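Local coordinates for succinate-semialdehyde dehydrogenase (Synechococcus sp., PDB 4ITA), which probably catalyses the NADP-dependent oxidation of succinic semialdehyde to succinate, as a member of the aldehyde dehydrogenase family, at residues A[57-62]-A[173-178]; A[69-74]-A[133-138]; A[89-94]-A[421-426]; A[137-142]-A[166-171]. All coordinates share one frame; numbering follows the deposited sequence.

Interaction 1 of 4, residues A[57-62]-A[173-178]. With EDO (1,2-ethanediol), chain E.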
# COMPACT_ATOMS: atom_id res chain seq x y z
N ALA A 57 -14.29 23.76 -6.36
CA ALA A 57 -13.34 24.78 -5.92
C ALA A 57 -14.00 26.16 -5.87
O ALA A 57 -13.85 26.89 -4.90
CB ALA A 57 -12.11 24.81 -6.81
N ALA A 58 -14.73 26.51 -6.93
CA ALA A 58 -15.39 27.82 -6.98
C ALA A 58 -16.45 27.99 -5.89
O ALA A 58 -16.60 29.08 -5.33
CB ALA A 58 -15.98 28.07 -8.37
N ILE A 59 -17.17 26.91 -5.57
CA ILE A 59 -18.13 26.94 -4.48
C ILE A 59 -17.43 27.20 -3.14
O ILE A 59 -17.85 28.05 -2.35
CB ILE A 59 -18.95 25.64 -4.42
CG1 ILE A 59 -19.89 25.55 -5.64
CG2 ILE A 59 -19.75 25.57 -3.13
CD1 ILE A 59 -20.47 24.17 -5.88
N LEU A 60 -16.35 26.47 -2.89
CA LEU A 60 -15.55 26.68 -1.68
C LEU A 60 -14.98 28.09 -1.60
O LEU A 60 -14.95 28.70 -0.52
CB LEU A 60 -14.41 25.65 -1.63
CG LEU A 60 -14.84 24.23 -1.29
CD1 LEU A 60 -13.81 23.24 -1.81
CD2 LEU A 60 -15.01 24.07 0.22
N GLU A 61 -14.52 28.62 -2.73
CA GLU A 61 -13.94 29.96 -2.80
C GLU A 61 -14.97 31.06 -2.56
O GLU A 61 -14.66 32.11 -1.98
CB GLU A 61 -13.22 30.17 -4.13
CG GLU A 61 -11.93 29.37 -4.26
CD GLU A 61 -11.55 29.04 -5.70
OE1 GLU A 61 -12.26 29.45 -6.63
OE2 GLU A 61 -10.53 28.35 -5.89
N ARG A 62 -16.20 30.84 -3.01
CA ARG A 62 -17.24 31.84 -2.85
C ARG A 62 -17.78 31.89 -1.42
O ARG A 62 -17.97 32.98 -0.85
CB ARG A 62 -18.40 31.59 -3.81
CG ARG A 62 -19.51 32.60 -3.66
CD ARG A 62 -20.67 32.34 -4.59
NE ARG A 62 -21.74 33.30 -4.36
CZ ARG A 62 -22.87 33.36 -5.06
NH1 ARG A 62 -23.08 32.51 -6.05
NH2 ARG A 62 -23.78 34.27 -4.76
N GLU A 173 -22.45 17.75 -4.98
CA GLU A 173 -23.69 17.70 -5.75
C GLU A 173 -23.89 18.99 -6.55
O GLU A 173 -24.23 18.94 -7.74
CB GLU A 173 -24.88 17.46 -4.81
CG GLU A 173 -26.23 17.26 -5.53
CD GLU A 173 -26.79 18.53 -6.16
OE1 GLU A 173 -26.77 19.60 -5.51
OE2 GLU A 173 -27.24 18.45 -7.32
N ALA A 174 -23.74 20.13 -5.88
CA ALA A 174 -23.93 21.42 -6.53
C ALA A 174 -22.91 21.63 -7.64
O ALA A 174 -23.21 22.29 -8.63
CB ALA A 174 -23.85 22.56 -5.52
N ALA A 175 -21.73 21.04 -7.49
CA ALA A 175 -20.68 21.17 -8.49
C ALA A 175 -21.00 20.40 -9.77
O ALA A 175 -20.47 20.72 -10.84
CB ALA A 175 -19.36 20.68 -7.92
N GLY A 176 -21.86 19.39 -9.66
CA GLY A 176 -22.27 18.61 -10.81
C GLY A 176 -21.88 17.15 -10.80
O GLY A 176 -22.20 16.43 -11.74
N PHE A 177 -21.18 16.70 -9.76
CA PHE A 177 -20.80 15.28 -9.72
C PHE A 177 -22.05 14.42 -9.64
O PHE A 177 -22.91 14.66 -8.79
CB PHE A 177 -19.88 14.98 -8.52
CG PHE A 177 -18.47 15.46 -8.71
CD1 PHE A 177 -17.58 14.74 -9.49
CD2 PHE A 177 -18.03 16.63 -8.08
CE1 PHE A 177 -16.28 15.19 -9.66
CE2 PHE A 177 -16.73 17.07 -8.24
CZ PHE A 177 -15.86 16.35 -9.03
N PRO A 178 -22.17 13.42 -10.53
CA PRO A 178 -23.38 12.59 -10.55
C PRO A 178 -23.69 11.90 -9.21
O PRO A 178 -22.79 11.59 -8.41
CB PRO A 178 -23.08 11.55 -11.62
CG PRO A 178 -22.14 12.25 -12.56
CD PRO A 178 -21.27 13.10 -11.66
C1 EDO E . -22.86 14.17 -4.37
O1 EDO E . -24.22 13.87 -4.67
C2 EDO E . -21.98 13.89 -5.58
O2 EDO E . -22.05 12.51 -5.96

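Interaction 2 of 4, residues A[69-74]-A[133-138]. With NDP (NADPH dihydro-nicotinamide-adenine-dinucleotide phosphate), chain C; EDO (1,2-ethanediol), chain R.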
# COMPACT_ATOMS: atom_id res chain seq x y z
N GLU A 69 -17.93 28.76 9.23
CA GLU A 69 -18.80 28.86 10.40
C GLU A 69 -19.29 27.49 10.83
O GLU A 69 -19.45 27.21 12.03
CB GLU A 69 -19.98 29.79 10.14
CG GLU A 69 -20.84 30.05 11.37
CD GLU A 69 -21.92 31.08 11.12
OE1 GLU A 69 -22.25 31.34 9.95
OE2 GLU A 69 -22.44 31.64 12.11
N ILE A 70 -19.54 26.61 9.86
CA ILE A 70 -19.98 25.26 10.18
C ILE A 70 -18.87 24.54 10.95
O ILE A 70 -19.13 23.92 11.98
CB ILE A 70 -20.36 24.44 8.93
CG1 ILE A 70 -21.45 25.15 8.12
CG2 ILE A 70 -20.83 23.05 9.33
CD1 ILE A 70 -21.73 24.47 6.79
N MET A 71 -17.64 24.64 10.44
CA MET A 71 -16.48 24.00 11.08
C MET A 71 -16.30 24.50 12.51
O MET A 71 -16.17 23.71 13.44
CB MET A 71 -15.19 24.26 10.29
CG MET A 71 -15.16 23.70 8.85
SD MET A 71 -13.56 23.90 8.01
CE MET A 71 -14.06 24.78 6.51
N THR A 72 -16.29 25.82 12.68
CA THR A 72 -16.11 26.42 14.00
C THR A 72 -17.22 26.00 14.97
O THR A 72 -16.94 25.66 16.12
CB THR A 72 -16.05 27.94 13.88
OG1 THR A 72 -14.91 28.29 13.09
CG2 THR A 72 -15.94 28.60 15.25
N THR A 73 -18.46 26.02 14.50
CA THR A 73 -19.58 25.64 15.35
C THR A 73 -19.46 24.20 15.83
O THR A 73 -19.71 23.90 17.00
CB THR A 73 -20.91 25.80 14.59
OG1 THR A 73 -21.09 27.18 14.26
CG2 THR A 73 -22.08 25.32 15.44
N GLU A 74 -19.08 23.29 14.94
CA GLU A 74 -19.04 21.88 15.30
C GLU A 74 -17.80 21.45 16.08
O GLU A 74 -17.90 20.62 16.97
CB GLU A 74 -19.19 20.98 14.06
CG GLU A 74 -20.54 21.10 13.38
CD GLU A 74 -20.85 19.91 12.49
OE1 GLU A 74 -20.07 19.65 11.54
OE2 GLU A 74 -21.87 19.24 12.74
N ASN A 133 -10.59 17.01 13.02
CA ASN A 133 -9.68 18.14 13.22
C ASN A 133 -9.52 19.08 12.02
O ASN A 133 -9.35 20.28 12.20
CB ASN A 133 -8.34 17.73 13.84
CG ASN A 133 -7.46 16.96 12.89
OD1 ASN A 133 -7.93 16.24 12.01
ND2 ASN A 133 -6.15 17.10 13.07
N PHE A 134 -9.60 18.53 10.82
CA PHE A 134 -9.63 19.35 9.60
C PHE A 134 -10.77 18.79 8.78
O PHE A 134 -10.56 18.04 7.82
CB PHE A 134 -8.31 19.29 8.84
CG PHE A 134 -7.16 19.94 9.57
CD1 PHE A 134 -6.29 19.18 10.33
CD2 PHE A 134 -6.96 21.31 9.48
CE1 PHE A 134 -5.23 19.78 11.01
CE2 PHE A 134 -5.90 21.92 10.16
CZ PHE A 134 -5.04 21.15 10.92
N PRO A 135 -12.01 19.13 9.17
CA PRO A 135 -13.18 18.40 8.69
C PRO A 135 -13.51 18.63 7.21
O PRO A 135 -14.25 17.84 6.64
CB PRO A 135 -14.31 18.90 9.60
CG PRO A 135 -13.87 20.28 10.00
CD PRO A 135 -12.37 20.22 10.10
N PHE A 136 -12.98 19.70 6.61
CA PHE A 136 -13.10 19.91 5.17
C PHE A 136 -11.83 19.48 4.44
O PHE A 136 -11.89 18.67 3.51
CB PHE A 136 -13.39 21.39 4.85
CG PHE A 136 -14.85 21.75 4.82
CD1 PHE A 136 -15.65 21.54 5.94
CD2 PHE A 136 -15.42 22.32 3.69
CE1 PHE A 136 -17.00 21.89 5.93
CE2 PHE A 136 -16.77 22.67 3.67
CZ PHE A 136 -17.56 22.45 4.79
N TRP A 137 -10.69 20.00 4.87
CA TRP A 137 -9.43 19.77 4.17
C TRP A 137 -9.08 18.29 4.03
O TRP A 137 -8.71 17.86 2.95
CB TRP A 137 -8.29 20.54 4.85
CG TRP A 137 -6.91 20.02 4.56
CD1 TRP A 137 -6.06 19.41 5.44
CD2 TRP A 137 -6.22 20.07 3.30
NE1 TRP A 137 -4.89 19.06 4.80
CE2 TRP A 137 -4.96 19.46 3.49
CE3 TRP A 137 -6.54 20.57 2.04
CZ2 TRP A 137 -4.03 19.33 2.46
CZ3 TRP A 137 -5.62 20.44 1.01
CH2 TRP A 137 -4.38 19.82 1.23
N GLN A 138 -9.21 17.50 5.09
CA GLN A 138 -8.82 16.10 4.96
C GLN A 138 -9.73 15.35 4.00
O GLN A 138 -9.30 14.42 3.31
CB GLN A 138 -8.80 15.39 6.30
CG GLN A 138 -8.07 16.12 7.41
CD GLN A 138 -6.59 15.87 7.37
OE1 GLN A 138 -6.11 15.15 6.51
NE2 GLN A 138 -5.86 16.46 8.31
PA NDP C . -10.19 8.84 16.04
O1A NDP C . -9.27 7.79 15.49
O2A NDP C . -10.87 8.62 17.36
O5B NDP C . -11.34 9.12 14.96
C5B NDP C . -11.05 9.34 13.58
C4B NDP C . -12.11 8.70 12.69
O4B NDP C . -12.05 7.28 12.86
C3B NDP C . -13.54 9.09 13.07
O3B NDP C . -14.35 9.07 11.89
C2B NDP C . -13.96 7.96 13.98
O2B NDP C . -15.37 7.77 14.04
C1B NDP C . -13.34 6.80 13.26
N9A NDP C . -13.08 5.61 14.08
C8A NDP C . -12.66 5.55 15.36
N7A NDP C . -12.51 4.26 15.74
C5A NDP C . -12.81 3.49 14.69
C6A NDP C . -12.86 2.05 14.38
N6A NDP C . -12.53 1.15 15.33
N1A NDP C . -13.24 1.69 13.14
C2A NDP C . -13.56 2.57 12.19
N3A NDP C . -13.54 3.90 12.39
C4A NDP C . -13.18 4.39 13.60
O3 NDP C . -9.28 10.19 16.01
PN NDP C . -9.21 11.51 16.96
O1N NDP C . -9.32 11.15 18.43
O2N NDP C . -10.11 12.54 16.35
O5D NDP C . -7.69 11.97 16.70
C5D NDP C . -7.28 12.42 15.42
C4D NDP C . -6.00 11.71 15.01
O4D NDP C . -5.80 11.84 13.60
C3D NDP C . -4.76 12.29 15.66
O3D NDP C . -3.88 11.24 16.09
C2D NDP C . -4.18 13.12 14.53
O2D NDP C . -2.79 13.34 14.74
C1D NDP C . -4.45 12.23 13.33
N1N NDP C . -4.34 13.01 12.09
C2N NDP C . -3.63 12.53 11.05
C3N NDP C . -3.13 13.40 10.09
C7N NDP C . -2.37 12.91 8.90
O7N NDP C . -2.65 13.36 7.79
N7N NDP C . -1.41 12.00 9.06
C4N NDP C . -3.33 14.89 10.22
C5N NDP C . -4.48 15.16 11.07
C6N NDP C . -4.94 14.21 11.98
P2B NDP C . -16.24 8.31 15.28
O1X NDP C . -17.62 7.86 14.91
O2X NDP C . -15.71 7.61 16.52
O3X NDP C . -16.11 9.80 15.34
C1 EDO R . -2.86 19.65 8.30
O1 EDO R . -2.22 20.19 7.14
C2 EDO R . -2.66 18.14 8.31
O2 EDO R . -3.31 17.55 7.18

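Interaction 3 of 4, residues A[89-94]-A[421-426]. With EDO (1,2-ethanediol), chain R.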
# COMPACT_ATOMS: atom_id res chain seq x y z
N SER A 89 -8.87 23.62 0.81
CA SER A 89 -9.73 22.62 0.19
C SER A 89 -9.96 22.93 -1.29
O SER A 89 -9.89 22.04 -2.15
CB SER A 89 -11.07 22.53 0.94
OG SER A 89 -10.87 22.06 2.27
N ALA A 90 -10.25 24.19 -1.60
CA ALA A 90 -10.38 24.61 -3.00
C ALA A 90 -9.08 24.37 -3.75
O ALA A 90 -9.09 23.92 -4.90
CB ALA A 90 -10.77 26.08 -3.07
N LEU A 91 -7.95 24.65 -3.10
CA LEU A 91 -6.66 24.54 -3.74
C LEU A 91 -6.36 23.10 -4.17
O LEU A 91 -5.84 22.89 -5.26
CB LEU A 91 -5.57 25.04 -2.80
CG LEU A 91 -4.17 25.29 -3.35
CD1 LEU A 91 -4.20 26.48 -4.30
CD2 LEU A 91 -3.20 25.51 -2.20
N VAL A 92 -6.68 22.12 -3.34
CA VAL A 92 -6.37 20.74 -3.73
C VAL A 92 -7.32 20.26 -4.83
O VAL A 92 -6.94 19.45 -5.68
CB VAL A 92 -6.32 19.76 -2.50
CG1 VAL A 92 -7.69 19.59 -1.86
CG2 VAL A 92 -5.72 18.42 -2.93
N CYS A 93 -8.55 20.78 -4.85
CA CYS A 93 -9.46 20.51 -5.97
C CYS A 93 -8.84 21.01 -7.27
O CYS A 93 -8.80 20.29 -8.27
CB CYS A 93 -10.82 21.17 -5.74
SG CYS A 93 -11.82 20.38 -4.47
N ARG A 94 -8.34 22.24 -7.24
CA ARG A 94 -7.73 22.82 -8.44
C ARG A 94 -6.45 22.09 -8.83
O ARG A 94 -6.19 21.89 -10.02
CB ARG A 94 -7.48 24.31 -8.25
CG ARG A 94 -8.76 25.11 -8.16
CD ARG A 94 -8.57 26.59 -8.44
NE ARG A 94 -9.84 27.30 -8.33
CZ ARG A 94 -10.77 27.31 -9.29
NH1 ARG A 94 -10.55 26.66 -10.42
NH2 ARG A 94 -11.91 27.97 -9.11
N SER A 421 1.31 20.85 5.07
CA SER A 421 0.93 20.11 3.88
C SER A 421 0.70 21.07 2.71
O SER A 421 0.30 22.22 2.90
CB SER A 421 -0.29 19.23 4.14
OG SER A 421 -1.38 20.01 4.61
N ASP A 422 0.97 20.60 1.51
CA ASP A 422 0.93 21.41 0.30
C ASP A 422 0.54 20.44 -0.80
O ASP A 422 1.20 19.42 -0.96
CB ASP A 422 2.35 21.96 0.05
CG ASP A 422 2.43 22.88 -1.17
OD1 ASP A 422 1.70 22.70 -2.15
OD2 ASP A 422 3.29 23.80 -1.14
N PRO A 423 -0.52 20.74 -1.57
CA PRO A 423 -0.94 19.80 -2.62
C PRO A 423 0.18 19.40 -3.59
O PRO A 423 0.13 18.33 -4.20
CB PRO A 423 -2.03 20.57 -3.37
CG PRO A 423 -2.57 21.52 -2.36
CD PRO A 423 -1.40 21.92 -1.50
N ARG A 424 1.19 20.26 -3.74
CA ARG A 424 2.26 20.02 -4.70
C ARG A 424 3.27 18.95 -4.28
O ARG A 424 4.06 18.48 -5.09
CB ARG A 424 3.01 21.33 -4.97
CG ARG A 424 2.16 22.40 -5.65
CD ARG A 424 2.88 23.73 -5.71
NE ARG A 424 3.11 24.27 -4.37
CZ ARG A 424 3.67 25.46 -4.13
NH1 ARG A 424 4.05 26.23 -5.14
NH2 ARG A 424 3.83 25.87 -2.88
N LEU A 425 3.24 18.56 -3.00
CA LEU A 425 4.24 17.65 -2.44
C LEU A 425 3.54 16.52 -1.69
O LEU A 425 2.58 16.77 -0.96
CB LEU A 425 5.16 18.40 -1.46
CG LEU A 425 6.36 19.22 -1.98
CD1 LEU A 425 7.41 18.34 -2.61
CD2 LEU A 425 5.97 20.32 -2.95
N PRO A 426 3.99 15.27 -1.87
CA PRO A 426 3.33 14.17 -1.15
C PRO A 426 3.45 14.31 0.37
O PRO A 426 4.34 14.99 0.89
CB PRO A 426 4.07 12.92 -1.65
CG PRO A 426 4.66 13.35 -2.98
CD PRO A 426 5.03 14.79 -2.79
C1 EDO R . -2.86 19.65 8.30
O1 EDO R . -2.22 20.19 7.14
C2 EDO R . -2.66 18.14 8.31
O2 EDO R . -3.31 17.55 7.18

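Interaction 4 of 4, residues A[137-142]-A[166-171]. With NDP (NADPH dihydro-nicotinamide-adenine-dinucleotide phosphate), chain C; EDO (1,2-ethanediol), chain R.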
# COMPACT_ATOMS: atom_id res chain seq x y z
N TRP A 137 -10.69 20.00 4.87
CA TRP A 137 -9.43 19.77 4.17
C TRP A 137 -9.08 18.29 4.03
O TRP A 137 -8.71 17.86 2.95
CB TRP A 137 -8.29 20.54 4.85
CG TRP A 137 -6.91 20.02 4.56
CD1 TRP A 137 -6.06 19.41 5.44
CD2 TRP A 137 -6.22 20.07 3.30
NE1 TRP A 137 -4.89 19.06 4.80
CE2 TRP A 137 -4.96 19.46 3.49
CE3 TRP A 137 -6.54 20.57 2.04
CZ2 TRP A 137 -4.03 19.33 2.46
CZ3 TRP A 137 -5.62 20.44 1.01
CH2 TRP A 137 -4.38 19.82 1.23
N GLN A 138 -9.21 17.50 5.09
CA GLN A 138 -8.82 16.10 4.96
C GLN A 138 -9.73 15.35 4.00
O GLN A 138 -9.30 14.42 3.31
CB GLN A 138 -8.80 15.39 6.30
CG GLN A 138 -8.07 16.12 7.41
CD GLN A 138 -6.59 15.87 7.37
OE1 GLN A 138 -6.11 15.15 6.51
NE2 GLN A 138 -5.86 16.46 8.31
N VAL A 139 -11.00 15.75 3.95
CA VAL A 139 -11.93 15.15 3.01
C VAL A 139 -11.54 15.49 1.57
O VAL A 139 -11.42 14.60 0.72
CB VAL A 139 -13.39 15.55 3.29
CG1 VAL A 139 -14.31 14.98 2.22
CG2 VAL A 139 -13.82 15.07 4.68
N PHE A 140 -11.32 16.77 1.28
CA PHE A 140 -10.94 17.15 -0.08
C PHE A 140 -9.57 16.63 -0.48
O PHE A 140 -9.35 16.32 -1.65
CB PHE A 140 -11.10 18.65 -0.29
CG PHE A 140 -12.53 19.07 -0.42
CD1 PHE A 140 -13.22 18.87 -1.61
CD2 PHE A 140 -13.22 19.62 0.65
CE1 PHE A 140 -14.55 19.23 -1.74
CE2 PHE A 140 -14.55 19.98 0.53
CZ PHE A 140 -15.22 19.79 -0.67
N ARG A 141 -8.67 16.47 0.49
CA ARG A 141 -7.37 15.87 0.24
C ARG A 141 -7.48 14.49 -0.41
O ARG A 141 -6.73 14.18 -1.35
CB ARG A 141 -6.56 15.78 1.55
CG ARG A 141 -5.18 15.17 1.39
CD ARG A 141 -4.39 15.22 2.69
NE ARG A 141 -4.86 14.26 3.68
CZ ARG A 141 -4.23 13.98 4.81
NH1 ARG A 141 -3.09 14.61 5.11
NH2 ARG A 141 -4.73 13.09 5.66
N PHE A 142 -8.40 13.65 0.06
CA PHE A 142 -8.58 12.35 -0.58
C PHE A 142 -9.59 12.42 -1.73
O PHE A 142 -9.44 11.71 -2.73
CB PHE A 142 -8.96 11.24 0.43
CG PHE A 142 -10.44 11.09 0.61
CD1 PHE A 142 -11.19 10.31 -0.26
CD2 PHE A 142 -11.09 11.74 1.64
CE1 PHE A 142 -12.56 10.20 -0.12
CE2 PHE A 142 -12.46 11.64 1.80
CZ PHE A 142 -13.20 10.88 0.91
N LEU A 166 -22.12 16.51 5.74
CA LEU A 166 -23.22 16.75 4.81
C LEU A 166 -22.90 17.90 3.85
O LEU A 166 -23.25 17.86 2.68
CB LEU A 166 -24.51 17.02 5.57
CG LEU A 166 -25.02 15.83 6.37
CD1 LEU A 166 -26.12 16.26 7.34
CD2 LEU A 166 -25.51 14.72 5.44
N ALA A 167 -22.23 18.93 4.36
CA ALA A 167 -21.85 20.06 3.52
C ALA A 167 -20.92 19.66 2.38
O ALA A 167 -21.07 20.15 1.26
CB ALA A 167 -21.24 21.18 4.35
N VAL A 168 -19.96 18.78 2.65
CA VAL A 168 -19.05 18.35 1.60
C VAL A 168 -19.81 17.63 0.49
O VAL A 168 -19.60 17.90 -0.70
CB VAL A 168 -17.91 17.47 2.14
CG1 VAL A 168 -17.14 16.83 1.00
CG2 VAL A 168 -16.99 18.29 3.04
N GLU A 169 -20.73 16.73 0.86
CA GLU A 169 -21.56 16.08 -0.15
C GLU A 169 -22.37 17.10 -0.94
O GLU A 169 -22.46 17.01 -2.16
CB GLU A 169 -22.47 15.01 0.45
CG GLU A 169 -23.32 14.34 -0.64
CD GLU A 169 -24.30 13.28 -0.16
OE1 GLU A 169 -23.93 12.40 0.63
OE2 GLU A 169 -25.45 13.29 -0.63
N ALA A 170 -22.95 18.08 -0.25
CA ALA A 170 -23.77 19.10 -0.91
C ALA A 170 -22.95 19.94 -1.89
O ALA A 170 -23.43 20.31 -2.96
CB ALA A 170 -24.45 19.98 0.11
N ILE A 171 -21.70 20.25 -1.53
CA ILE A 171 -20.82 20.99 -2.43
C ILE A 171 -20.59 20.19 -3.71
O ILE A 171 -20.67 20.72 -4.81
CB ILE A 171 -19.45 21.28 -1.76
CG1 ILE A 171 -19.63 22.35 -0.67
CG2 ILE A 171 -18.43 21.75 -2.79
CD1 ILE A 171 -18.46 22.44 0.29
PA NDP C . -10.19 8.84 16.04
O1A NDP C . -9.27 7.79 15.49
O2A NDP C . -10.87 8.62 17.36
O5B NDP C . -11.34 9.12 14.96
C5B NDP C . -11.05 9.34 13.58
C4B NDP C . -12.11 8.70 12.69
O4B NDP C . -12.05 7.28 12.86
C3B NDP C . -13.54 9.09 13.07
O3B NDP C . -14.35 9.07 11.89
C2B NDP C . -13.96 7.96 13.98
O2B NDP C . -15.37 7.77 14.04
C1B NDP C . -13.34 6.80 13.26
N9A NDP C . -13.08 5.61 14.08
C8A NDP C . -12.66 5.55 15.36
N7A NDP C . -12.51 4.26 15.74
C5A NDP C . -12.81 3.49 14.69
C6A NDP C . -12.86 2.05 14.38
N6A NDP C . -12.53 1.15 15.33
N1A NDP C . -13.24 1.69 13.14
C2A NDP C . -13.56 2.57 12.19
N3A NDP C . -13.54 3.90 12.39
C4A NDP C . -13.18 4.39 13.60
O3 NDP C . -9.28 10.19 16.01
PN NDP C . -9.21 11.51 16.96
O1N NDP C . -9.32 11.15 18.43
O2N NDP C . -10.11 12.54 16.35
O5D NDP C . -7.69 11.97 16.70
C5D NDP C . -7.28 12.42 15.42
C4D NDP C . -6.00 11.71 15.01
O4D NDP C . -5.80 11.84 13.60
C3D NDP C . -4.76 12.29 15.66
O3D NDP C . -3.88 11.24 16.09
C2D NDP C . -4.18 13.12 14.53
O2D NDP C . -2.79 13.34 14.74
C1D NDP C . -4.45 12.23 13.33
N1N NDP C . -4.34 13.01 12.09
C2N NDP C . -3.63 12.53 11.05
C3N NDP C . -3.13 13.40 10.09
C7N NDP C . -2.37 12.91 8.90
O7N NDP C . -2.65 13.36 7.79
N7N NDP C . -1.41 12.00 9.06
C4N NDP C . -3.33 14.89 10.22
C5N NDP C . -4.48 15.16 11.07
C6N NDP C . -4.94 14.21 11.98
P2B NDP C . -16.24 8.31 15.28
O1X NDP C . -17.62 7.86 14.91
O2X NDP C . -15.71 7.61 16.52
O3X NDP C . -16.11 9.80 15.34
C1 EDO R . -2.86 19.65 8.30
O1 EDO R . -2.22 20.19 7.14
C2 EDO R . -2.66 18.14 8.31
O2 EDO R . -3.31 17.55 7.18

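Interaction 1 of 4, residues A[57-62]-A[173-178]
I59 reaches helix 162-175 with a single atom, its terminal methyl CD1, and the two segments bury just 87 Å² between them. CD1 comes closest to a backbone atom, lying 3.7 Å from A175 N. Two alanine methyls receive it: I59 CD1 is 3.8 Å from A174 CB and 4.2 Å from A175 CB, so the tip rests in a shallow seat formed by consecutive small residues. The isoleucine chain is extended to get there: CG1 stands opposite the carbonyl carbon, and chi2 of 165° carries CD1 outward toward the other helix. No hydrogen bond joins the segments, and the evidence is for van der Waals contact alone. I59 also touches I171 one turn earlier on the same helix, while L60, next along the chain, packs on I171 and F140.

In the second shell the end of helix 162-175 is fixed from several directions. N55 ND2 donates to A175 O, and F177 meets W52 edge to face. G176, with phi of 116°, stops the helix in a Schellman motif, helped by the bond from G176 N to E173 O at 3.1 Å. Because helix 162-175 links the parallel strands 152-156 and 182-185, the contact places helix 46-62 against the C-terminal end of the helix in a beta-alpha-beta crossover of the Rossmann-type cofactor-binding domain.

Interaction 2 of 4, residues A[69-74]-A[133-138]
The methyl end of M71 lies over the ring of F136: CE is 3.8 Å from the ring centroid and 23° off the normal, which makes it a CH-pi contact over the face. The sulfur takes a slanted course beside the same ring, with M71 SD 4.5 Å from the F136 centroid, so this is also a Met-aromatic pair. A chi3 of -125°, away from the staggered positions, bends the chain and brings CE above the ring. Further back, M71 CG meets P135 CG at 3.8 Å, the thioether thus bridging proline and phenylalanine.

P135 and F136 belong to the loop joining strand 115-129 to helix 137-149, which carries the Pro-Trp-Asn-Phe-Pro sequence familiar in aldehyde dehydrogenases. E85 OE2 fixes its course by accepting from F136 N and W137 N. Beyond M71, the F136 ring packs on I171. Replacing F136 by alanine would strip the aromatic surface from under the M71 methyl and is likely to open a gap between helices 64-75 and 162-175.

On the cofactor side, N133 ND2 lies 3.2 Å from C5N of the NADPH nicotinamide ring, with the amide tied by a hydrogen bond to Q262 O. Q138 NE2 approaches the same carbon, C5N, at 3.3 Å.

Interaction 3 of 4, residues A[89-94]-A[421-426]
The apolar contact is made by P423, whose ring presses its CG corner between two residues of helix 79-103. P423 CG lies 4.0 Å from L91 CD2, the two side chains crossing at about a right angle. It also lies 4.1 Å from V92 CB, and V92 CA is as near, so the proline sits close to the helix backbone. L91 reaches over with CG opposite its backbone N (chi1 -167°). Nothing polar passes between the segments.

The polar interactions lie within 421-426 and shape the loop that presents P423. R424 forms a side-on salt bridge with the D422 carboxylate: NH2 bonds to OD2 at 2.8 Å, using the syn lone pair, and NE bonds to OD1 at 3.1 Å. Both bonds lie close to the guanidinium plane. D422 OD1 takes a second donor, R424 N, 3.0 Å away and 37° above the carboxylate plane. The backbone adds the bond from L425 N to D422 O, at 3.0 Å.

Outside the pair, P423 and R424 both touch Y95, while P426 O accepts from T452 OG1 of the second subunit. The arrangement is an Asx turn overlapping a type I beta turn, placed between the helix and the dimer partner.

Interaction 4 of 4, residues A[137-142]-A[166-171]
O7N, the carboxamide oxygen of the NADPH nicotinamide, is gripped by two nitrogens of R141: NH1 and NH2 each lie 3.0 Å from it, both with N-H...O angles of 147°. Matching lengths and angles mark a symmetric fork, and O7N sits in the guanidinium plane, at its edge. A chi3 of 73° bends the arginine chain so that this edge faces the cofactor.

Two neighbours share an ethanediol, probably left from crystallisation. W137 NE1 donates to its O2 at 3.2 Å, with O2 in the plane of the indole, and Q138 NE2 makes a weak bond to the same O2 at 3.0 Å. The Q138 amide seems to lie over one face of the R141 guanidinium, but its OE1 is modelled too close for the overlap to be relied on. Put an alanine at Q138, and the ethanediol O2 would probably keep the indole N-H but lose its weak amide donor, leaving a gap beside C5N of the nicotinamide ring.

The other side of helix 137-149 faces helix 162-175, and here all contacts are apolar. V139 CG1 meets V168 CG1 at 3.6 Å, the two valines running alongside in opposite senses. F140 CE2 lies 3.9 Å from V168 CG2, and I171 CD1 stands at the ring edge, 4.3 Å from F140 CZ. The segment axes pass 11.1 Å apart and cross at -42°. Helix 137-149 is therefore two-sided: hydrocarbon contacts seat it against its neighbour, while its polar side holds the nicotinamide carboxamide through the two R141 nitrogens.

Interactions 2, 3 and 4 are buried, whereas interaction 1 lies farther from the chain's centre and is partly exposed. Interactions 1 and 4 both use helix 162-175, its C-terminal end and its middle respectively; interactions 2 and 4 share the start of helix 137-149 and both reach NADPH. F136, F140, L60 and I171 form a continuous apolar core through interactions 1, 2 and 4. Interaction 3 joins this set through S89, V92 and C93 packing on W137 and F140, and through the E61-R94 salt bridge to interaction 1. Across every segment pair the contact is apolar; hydrogen bonds to the cofactor appear in interaction 4, and interaction 3 adds an ionic pair internal to its loop.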